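Uncharacterized N-acetyltransferase D2E76_00625 (Mycobacteroides abscessus, PDB 6YCA) probably transfers acetyl groups from acetyl coenzyme A to amine substrates as a GCN5-related N-acetyltransferase of the Eis type, without being able to modify aminoglycosides. Local coordinates at residues A[39-45]-A[101-106]; A[58-62]-A[205-209]. One frame throughout, in Å; residues are numbered along the deposited sequence.

Contact 1: residues A[39-45]-A[101-106]; sequences FTVFWRA and HIGVLP. With ACO (acetyl coenzyme *a), chain G.
Helix 32-46 lies against the end of strand 93-104 where F42 CA and G103 CA come within 5.0 Å. The two short axes cross at 72°, with 6.7 Å between them at closest approach. The GNAT fold is recognisable here: an N-terminal helix packs on the strand whose backbone receives the pantetheine arm of the cofactor. V104 N donates a nearly straight bond to O9P of acetyl coenzyme A, while I102 O accepts a weak, bent one from N4P. The cofactor is thus fastened much like a short extra strand, as in other members of the family. On the helix side, the F42 ring is laid over the backbone of H101. Its CG stands anti to the backbone N (chi1 169°), which brings one face under H101 CA, 3.5 Å from the ring centroid and almost on the ring normal. At the rim of the same ring, I102 O lies close to the ring plane. F39 extends the aromatic group by presenting an edge to the face of the H101 imidazole, a T-shaped pair with planes at 90°. The imidazole is also anchored from outside by a weak hydrogen bond between its ND1 and D80. Further along the helix, A45 CB rests on the strand backbone, 3.8 Å from G103 CA, a fit made close by the missing side chain of the glycine. R44 runs past L105 and P106, and its guanidinium reaches D179 and Y233 of the second subunit, which ties this corner to the assembly. Beside it V41 and L105 cross at about a right angle, with V41 CG1 3.4 Å from L105 CD1.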
loop_
_atom_site.group_PDB
_atom_site.type_symbol
_atom_site.label_atom_id
_atom_site.label_comp_id
_atom_site.label_asym_id
_atom_site.label_seq_id
_atom_site.Cartn_x
_atom_site.Cartn_y
_atom_site.Cartn_z
ATOM N N PHE A 39 -16.367 -33.609 -13.693
ATOM C CA PHE A 39 -15.433 -32.901 -12.825
ATOM C C PHE A 39 -14.591 -31.906 -13.614
ATOM O O PHE A 39 -14.392 -30.767 -13.176
ATOM C CB PHE A 39 -14.542 -33.900 -12.088
ATOM C CG PHE A 39 -14.863 -34.041 -10.625
ATOM C CD1 PHE A 39 -15.885 -33.305 -10.049
ATOM C CD2 PHE A 39 -14.136 -34.908 -9.825
ATOM C CE1 PHE A 39 -16.180 -33.437 -8.702
ATOM C CE2 PHE A 39 -14.424 -35.046 -8.477
ATOM C CZ PHE A 39 -15.448 -34.308 -7.915
ATOM N N THR A 40 -14.088 -32.318 -14.778
ATOM C CA THR A 40 -13.324 -31.402 -15.617
ATOM C C THR A 40 -14.195 -30.265 -16.137
ATOM O O THR A 40 -13.715 -29.135 -16.288
ATOM C CB THR A 40 -12.676 -32.166 -16.771
ATOM O OG1 THR A 40 -13.697 -32.813 -17.541
ATOM C CG2 THR A 40 -11.710 -33.214 -16.237
ATOM N N VAL A 41 -15.470 -30.547 -16.418
ATOM C CA VAL A 41 -16.389 -29.510 -16.873
ATOM C C VAL A 41 -16.648 -28.498 -15.766
ATOM O O VAL A 41 -16.649 -27.285 -16.004
ATOM C CB VAL A 41 -17.688 -30.156 -17.391
ATOM C CG1 VAL A 41 -18.823 -29.156 -17.425
ATOM C CG2 VAL A 41 -17.468 -30.738 -18.775
ATOM N N PHE A 42 -16.858 -28.977 -14.539
ATOM C CA PHE A 42 -17.076 -28.064 -13.424
ATOM C C PHE A 42 -15.832 -27.238 -13.127
ATOM O O PHE A 42 -15.926 -26.028 -12.892
ATOM C CB PHE A 42 -17.538 -28.831 -12.183
ATOM C CG PHE A 42 -17.546 -28.003 -10.926
ATOM C CD1 PHE A 42 -18.358 -26.885 -10.822
ATOM C CD2 PHE A 42 -16.755 -28.354 -9.842
ATOM C CE1 PHE A 42 -18.370 -26.125 -9.667
ATOM C CE2 PHE A 42 -16.765 -27.598 -8.683
ATOM C CZ PHE A 42 -17.571 -26.481 -8.597
ATOM N N TRP A 43 -14.657 -27.874 -13.128
ATOM C CA TRP A 43 -13.425 -27.133 -12.881
ATOM C C TRP A 43 -13.197 -26.087 -13.963
ATOM O O TRP A 43 -12.703 -24.987 -13.685
ATOM C CB TRP A 43 -12.238 -28.090 -12.798
ATOM C CG TRP A 43 -11.689 -28.226 -11.412
ATOM C CD1 TRP A 43 -10.578 -27.618 -10.905
ATOM C CD2 TRP A 43 -12.215 -29.047 -10.358
ATOM N NE1 TRP A 43 -10.389 -27.996 -9.595
ATOM C CE2 TRP A 43 -11.378 -28.874 -9.238
ATOM C CE3 TRP A 43 -13.314 -29.908 -10.254
ATOM C CZ2 TRP A 43 -11.606 -29.529 -8.026
ATOM C CZ3 TRP A 43 -13.539 -30.558 -9.050
ATOM C CH2 TRP A 43 -12.689 -30.364 -7.952
ATOM N N ARG A 44 -13.554 -26.416 -15.205
ATOM C CA ARG A 44 -13.388 -25.474 -16.304
ATOM C C ARG A 44 -14.317 -24.280 -16.123
ATOM O O ARG A 44 -13.934 -23.137 -16.397
ATOM C CB ARG A 44 -13.684 -26.191 -17.620
ATOM C CG ARG A 44 -12.866 -25.741 -18.829
ATOM C CD ARG A 44 -13.007 -24.287 -19.197
ATOM N NE ARG A 44 -12.117 -23.960 -20.306
ATOM C CZ ARG A 44 -11.783 -22.725 -20.657
ATOM N NH1 ARG A 44 -12.268 -21.687 -19.987
ATOM N NH2 ARG A 44 -10.968 -22.528 -21.681
ATOM N N ALA A 45 -15.550 -24.531 -15.670
ATOM C CA ALA A 45 -16.500 -23.445 -15.451
ATOM C C ALA A 45 -16.047 -22.529 -14.319
ATOM O O ALA A 45 -16.212 -21.307 -14.404
ATOM C CB ALA A 45 -17.892 -24.013 -15.175
ATOM N N HIS A 101 -20.913 -28.427 -7.376
ATOM C CA HIS A 101 -20.420 -28.849 -8.686
ATOM C C HIS A 101 -21.240 -28.285 -9.847
ATOM O O HIS A 101 -21.214 -28.838 -10.953
ATOM C CB HIS A 101 -20.285 -30.370 -8.789
ATOM C CG HIS A 101 -19.432 -30.967 -7.716
ATOM N ND1 HIS A 101 -19.623 -32.244 -7.235
ATOM C CD2 HIS A 101 -18.386 -30.456 -7.026
ATOM C CE1 HIS A 101 -18.729 -32.494 -6.296
ATOM N NE2 HIS A 101 -17.964 -31.427 -6.152
ATOM N N ILE A 102 -21.982 -27.205 -9.623
ATOM C CA ILE A 102 -22.786 -26.599 -10.678
ATOM C C ILE A 102 -21.870 -25.813 -11.603
ATOM O O ILE A 102 -21.049 -25.012 -11.145
ATOM C CB ILE A 102 -23.866 -25.685 -10.079
ATOM C CG1 ILE A 102 -24.918 -26.499 -9.325
ATOM C CG2 ILE A 102 -24.521 -24.864 -11.172
ATOM C CD1 ILE A 102 -26.083 -25.671 -8.847
ATOM N N GLY A 103 -22.010 -26.032 -12.909
ATOM C CA GLY A 103 -21.203 -25.311 -13.876
ATOM C C GLY A 103 -21.497 -25.688 -15.314
ATOM O O GLY A 103 -21.856 -26.834 -15.601
ATOM N N VAL A 104 -21.377 -24.723 -16.225
ATOM C CA VAL A 104 -21.557 -24.946 -17.656
ATOM C C VAL A 104 -20.372 -24.329 -18.391
ATOM O O VAL A 104 -19.917 -23.236 -18.036
ATOM C CB VAL A 104 -22.890 -24.337 -18.143
ATOM C CG1 VAL A 104 -23.060 -24.517 -19.642
ATOM C CG2 VAL A 104 -24.060 -24.963 -17.397
ATOM N N LEU A 105 -19.869 -25.026 -19.414
ATOM C CA LEU A 105 -18.763 -24.478 -20.187
ATOM C C LEU A 105 -19.171 -23.161 -20.843
ATOM O O LEU A 105 -20.329 -22.983 -21.231
ATOM C CB LEU A 105 -18.279 -25.445 -21.271
ATOM C CG LEU A 105 -17.514 -26.742 -20.975
ATOM C CD1 LEU A 105 -17.231 -26.926 -19.490
ATOM C CD2 LEU A 105 -18.206 -27.947 -21.574
ATOM N N PRO A 106 -18.233 -22.220 -20.983
ATOM C CA PRO A 106 -18.580 -20.922 -21.584
ATOM C C PRO A 106 -19.078 -21.022 -23.013
ATOM O O PRO A 106 -19.712 -20.077 -23.501
ATOM C CB PRO A 106 -17.265 -20.134 -21.505
ATOM C CG PRO A 106 -16.204 -21.184 -21.412
ATOM C CD PRO A 106 -16.808 -22.304 -20.626
HETATM N N1A ACO G . -24.422 -13.770 -13.898
HETATM C C2A ACO G . -25.590 -13.165 -14.155
HETATM N N3A ACO G . -26.714 -13.729 -14.610
HETATM C C4A ACO G . -26.712 -15.064 -14.852
HETATM C C5A ACO G . -25.548 -15.803 -14.621
HETATM C C6A ACO G . -24.340 -15.101 -14.115
HETATM N N6A ACO G . -23.195 -15.786 -13.879
HETATM N N7A ACO G . -25.795 -17.087 -14.932
HETATM C C8A ACO G . -27.082 -17.149 -15.341
HETATM N N9A ACO G . -27.631 -15.922 -15.312
HETATM C C1B ACO G . -29.040 -15.608 -15.674
HETATM C C2B ACO G . -29.231 -15.668 -17.189
HETATM O O2B ACO G . -29.067 -14.373 -17.769
HETATM C C3B ACO G . -30.709 -16.054 -17.235
HETATM O O3B ACO G . -31.481 -14.877 -17.039
HETATM P P3B ACO G . -32.785 -14.604 -17.940
HETATM O O7A ACO G . -32.381 -14.582 -19.395
HETATM O O8A ACO G . -33.798 -15.696 -17.681
HETATM O O9A ACO G . -33.356 -13.264 -17.541
HETATM C C4B ACO G . -30.894 -16.946 -16.011
HETATM O O4B ACO G . -29.875 -16.599 -15.083
HETATM C C5B ACO G . -30.817 -18.432 -16.343
HETATM O O5B ACO G . -29.618 -18.636 -17.080
HETATM P P1A ACO G . -29.186 -20.058 -17.670
HETATM O O1A ACO G . -29.159 -19.967 -19.177
HETATM O O2A ACO G . -30.175 -21.091 -17.195
HETATM O O3A ACO G . -27.729 -20.428 -17.113
HETATM P P2A ACO G . -26.360 -20.872 -17.829
HETATM O O4A ACO G . -26.637 -22.035 -18.756
HETATM O O5A ACO G . -25.789 -19.703 -18.601
HETATM O O6A ACO G . -25.329 -21.292 -16.666
HETATM C CBP ACO G . -23.894 -20.715 -14.802
HETATM C CCP ACO G . -25.177 -20.412 -15.552
HETATM C CDP ACO G . -23.840 -22.193 -14.444
HETATM C CEP ACO G . -23.854 -19.871 -13.539
HETATM C CAP ACO G . -22.755 -20.350 -15.752
HETATM O OAP ACO G . -22.851 -18.943 -16.023
HETATM C C9P ACO G . -21.388 -20.671 -15.208
HETATM O O9P ACO G . -20.877 -21.756 -15.440
HETATM N N8P ACO G . -20.789 -19.714 -14.500
HETATM C C7P ACO G . -19.457 -19.837 -13.933
HETATM C C6P ACO G . -19.320 -20.991 -12.946
HETATM C C5P ACO G . -20.191 -20.786 -11.731
HETATM O O5P ACO G . -20.351 -19.671 -11.256
HETATM N N4P ACO G . -20.771 -21.878 -11.245
HETATM C C3P ACO G . -21.594 -21.820 -10.059
HETATM C C2P ACO G . -20.861 -22.411 -8.862
HETATM S S1P ACO G . -21.905 -22.331 -7.450
HETATM C C ACO G . -21.822 -23.928 -6.963
HETATM O O ACO G . -20.860 -24.598 -7.300
HETATM C CH3 ACO G . -22.925 -24.509 -6.127
#

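Contact 2: residues A[58-62]-A[205-209]; sequences DELLE and QWWRL
E59 and R208 form the salt bridge that joins the short, weakly bonded helix 57-60 to helix 204-216. E59 OE1 lies 2.6 Å from R208 NH2, yet the N-H points well aside and the hydrogen bond within the pair counts as weak. The two flat groups do not meet in a common plane: carboxylate and guanidinium are turned 69° apart, and OE2 sits over a face of the guanidinium. Electrostatic attraction therefore probably matters more here than a pair of straight bonds. Beyond a first torsion of 68°, which tucks CG between backbone N and carbonyl carbon, the E59 chain is extended, carrying the carboxylate across to the arginine. E59 OE2 also takes a weak hydrogen bond from A56 N, just before residues 58-62 in the chain. A second polar link is longer but straight: Q205 NE2 donates to L61 O at 3.4 Å, a weak bond. Q205 CG lies against E59 O, and a bend at chi2 (105°) turns the amide end toward L61 O and E62 CB, the latter 3.6 Å from NE2. The carboxylate of E62 points elsewhere, to T83. Between the polar links lies the apolar part, where L60 CD2 touches R208 CG at 3.9 Å and meets L209 CB at 4.1 Å. L52, from the preceding loop, packs on both L60 and L209 and closes this patch. Here the salt bridge, the glutamine hydrogen bond and the leucine contact join the first GNAT domain to the second, an interface that belongs to the tandem GNAT architecture of Eis-type acetyltransferases.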
loop_
_atom_site.group_PDB
_atom_site.type_symbol
_atom_site.label_atom_id
_atom_site.label_comp_id
_atom_site.label_asym_id
_atom_site.label_seq_id
_atom_site.Cartn_x
_atom_site.Cartn_y
_atom_site.Cartn_z
ATOM N N ASP A 58 -14.329 -40.915 -7.944
ATOM C CA ASP A 58 -15.124 -41.862 -7.169
ATOM C C ASP A 58 -14.939 -41.671 -5.664
ATOM O O ASP A 58 -15.852 -41.979 -4.887
ATOM C CB ASP A 58 -14.792 -43.296 -7.603
ATOM C CG ASP A 58 -15.924 -44.276 -7.322
ATOM O OD1 ASP A 58 -17.010 -43.837 -6.893
ATOM O OD2 ASP A 58 -15.722 -45.492 -7.536
ATOM N N GLU A 59 -13.785 -41.155 -5.227
ATOM C CA GLU A 59 -13.544 -41.029 -3.791
ATOM C C GLU A 59 -14.149 -39.752 -3.224
ATOM O O GLU A 59 -14.480 -39.703 -2.035
ATOM C CB GLU A 59 -12.045 -41.079 -3.474
ATOM C CG GLU A 59 -11.278 -39.867 -3.968
ATOM C CD GLU A 59 -9.779 -39.974 -3.760
ATOM O OE1 GLU A 59 -9.314 -40.982 -3.185
ATOM O OE2 GLU A 59 -9.061 -39.032 -4.170
ATOM N N LEU A 60 -14.308 -38.718 -4.045
ATOM C CA LEU A 60 -14.853 -37.453 -3.576
ATOM C C LEU A 60 -16.323 -37.260 -3.920
ATOM O O LEU A 60 -16.880 -36.204 -3.605
ATOM C CB LEU A 60 -14.030 -36.287 -4.135
ATOM C CG LEU A 60 -12.532 -36.317 -3.820
ATOM C CD1 LEU A 60 -11.786 -35.232 -4.590
ATOM C CD2 LEU A 60 -12.307 -36.182 -2.323
ATOM N N LEU A 61 -16.967 -38.241 -4.543
ATOM C CA LEU A 61 -18.344 -38.105 -4.992
ATOM C C LEU A 61 -19.231 -39.169 -4.363
ATOM O O LEU A 61 -18.769 -40.236 -3.947
ATOM C CB LEU A 61 -18.448 -38.188 -6.522
ATOM C CG LEU A 61 -17.971 -36.971 -7.315
ATOM C CD1 LEU A 61 -18.035 -37.237 -8.808
ATOM C CD2 LEU A 61 -18.842 -35.790 -6.959
ATOM N N GLU A 62 -20.526 -38.864 -4.317
ATOM C CA GLU A 62 -21.548 -39.827 -3.941
ATOM C C GLU A 62 -22.276 -40.205 -5.222
ATOM O O GLU A 62 -22.912 -39.349 -5.854
ATOM C CB GLU A 62 -22.531 -39.199 -2.955
ATOM C CG GLU A 62 -23.700 -40.096 -2.580
ATOM C CD GLU A 62 -24.559 -39.505 -1.476
ATOM O OE1 GLU A 62 -25.566 -40.142 -1.100
ATOM O OE2 GLU A 62 -24.227 -38.406 -0.981
ATOM N N GLN A 205 -16.701 -37.992 2.589
ATOM C CA GLN A 205 -16.112 -37.360 1.411
ATOM C C GLN A 205 -15.613 -35.954 1.720
ATOM O O GLN A 205 -14.613 -35.512 1.142
ATOM C CB GLN A 205 -17.099 -37.318 0.239
ATOM C CG GLN A 205 -17.557 -38.670 -0.285
ATOM C CD GLN A 205 -18.974 -39.016 0.149
ATOM O OE1 GLN A 205 -19.365 -38.780 1.294
ATOM N NE2 GLN A 205 -19.751 -39.577 -0.772
ATOM N N TRP A 206 -16.284 -35.241 2.631
ATOM C CA TRP A 206 -15.817 -33.908 3.000
ATOM C C TRP A 206 -14.481 -33.985 3.730
ATOM O O TRP A 206 -13.588 -33.164 3.492
ATOM C CB TRP A 206 -16.869 -33.196 3.852
ATOM C CG TRP A 206 -16.517 -31.778 4.193
ATOM C CD1 TRP A 206 -16.875 -30.659 3.500
ATOM C CD2 TRP A 206 -15.756 -31.323 5.322
ATOM N NE1 TRP A 206 -16.372 -29.538 4.116
ATOM C CE2 TRP A 206 -15.682 -29.918 5.237
ATOM C CE3 TRP A 206 -15.127 -31.967 6.390
ATOM C CZ2 TRP A 206 -15.005 -29.150 6.178
ATOM C CZ3 TRP A 206 -14.454 -31.198 7.321
ATOM C CH2 TRP A 206 -14.401 -29.807 7.211
ATOM N N TRP A 207 -14.320 -34.974 4.614
ATOM C CA TRP A 207 -13.057 -35.120 5.328
ATOM C C TRP A 207 -11.977 -35.660 4.397
ATOM O O TRP A 207 -10.804 -35.277 4.502
ATOM C CB TRP A 207 -13.245 -36.043 6.529
ATOM C CG TRP A 207 -14.205 -35.507 7.539
ATOM C CD1 TRP A 207 -15.533 -35.785 7.628
ATOM C CD2 TRP A 207 -13.919 -34.576 8.589
ATOM N NE1 TRP A 207 -16.093 -35.099 8.678
ATOM C CE2 TRP A 207 -15.122 -34.348 9.284
ATOM C CE3 TRP A 207 -12.762 -33.915 9.011
ATOM C CZ2 TRP A 207 -15.200 -33.490 10.378
ATOM C CZ3 TRP A 207 -12.843 -33.067 10.098
ATOM C CH2 TRP A 207 -14.051 -32.863 10.771
ATOM N N ARG A 208 -12.370 -36.544 3.465
ATOM C CA ARG A 208 -11.457 -37.040 2.442
ATOM C C ARG A 208 -10.926 -35.882 1.604
ATOM O O ARG A 208 -9.736 -35.840 1.273
ATOM C CB ARG A 208 -12.207 -38.084 1.593
ATOM C CG ARG A 208 -11.422 -38.707 0.463
ATOM C CD ARG A 208 -10.281 -39.532 0.976
ATOM N NE ARG A 208 -9.443 -39.951 -0.131
ATOM C CZ ARG A 208 -8.518 -39.159 -0.664
ATOM N NH1 ARG A 208 -8.354 -37.930 -0.190
ATOM N NH2 ARG A 208 -7.758 -39.597 -1.657
ATOM N N LEU A 209 -11.786 -34.900 1.302
ATOM C CA LEU A 209 -11.340 -33.727 0.557
ATOM C C LEU A 209 -10.339 -32.904 1.357
ATOM O O LEU A 209 -9.327 -32.443 0.816
ATOM C CB LEU A 209 -12.549 -32.878 0.156
ATOM C CG LEU A 209 -12.317 -31.561 -0.594
ATOM C CD1 LEU A 209 -11.720 -31.795 -1.958
ATOM C CD2 LEU A 209 -13.615 -30.773 -0.722
#

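Read from the N terminus, the chain enters contact 1 on helix 32-46 and contact 2 on helix 57-60 soon afterwards. Contact 1 closes first, when strand 93-104 returns against the earlier helix; contact 2 waits for helix 204-216, after the polypeptide has entered the second GNAT domain. The segments alternate, so the two closures cross instead of nesting. One is internal to the cofactor-binding domain, the other joins it to its neighbour. They also touch directly through L61, whose CG packs 3.7 Å from F39 CZ and whose CD2 packs against H101 CE1, linking the domain junction to the aromatic cluster near the acetyl coenzyme A site.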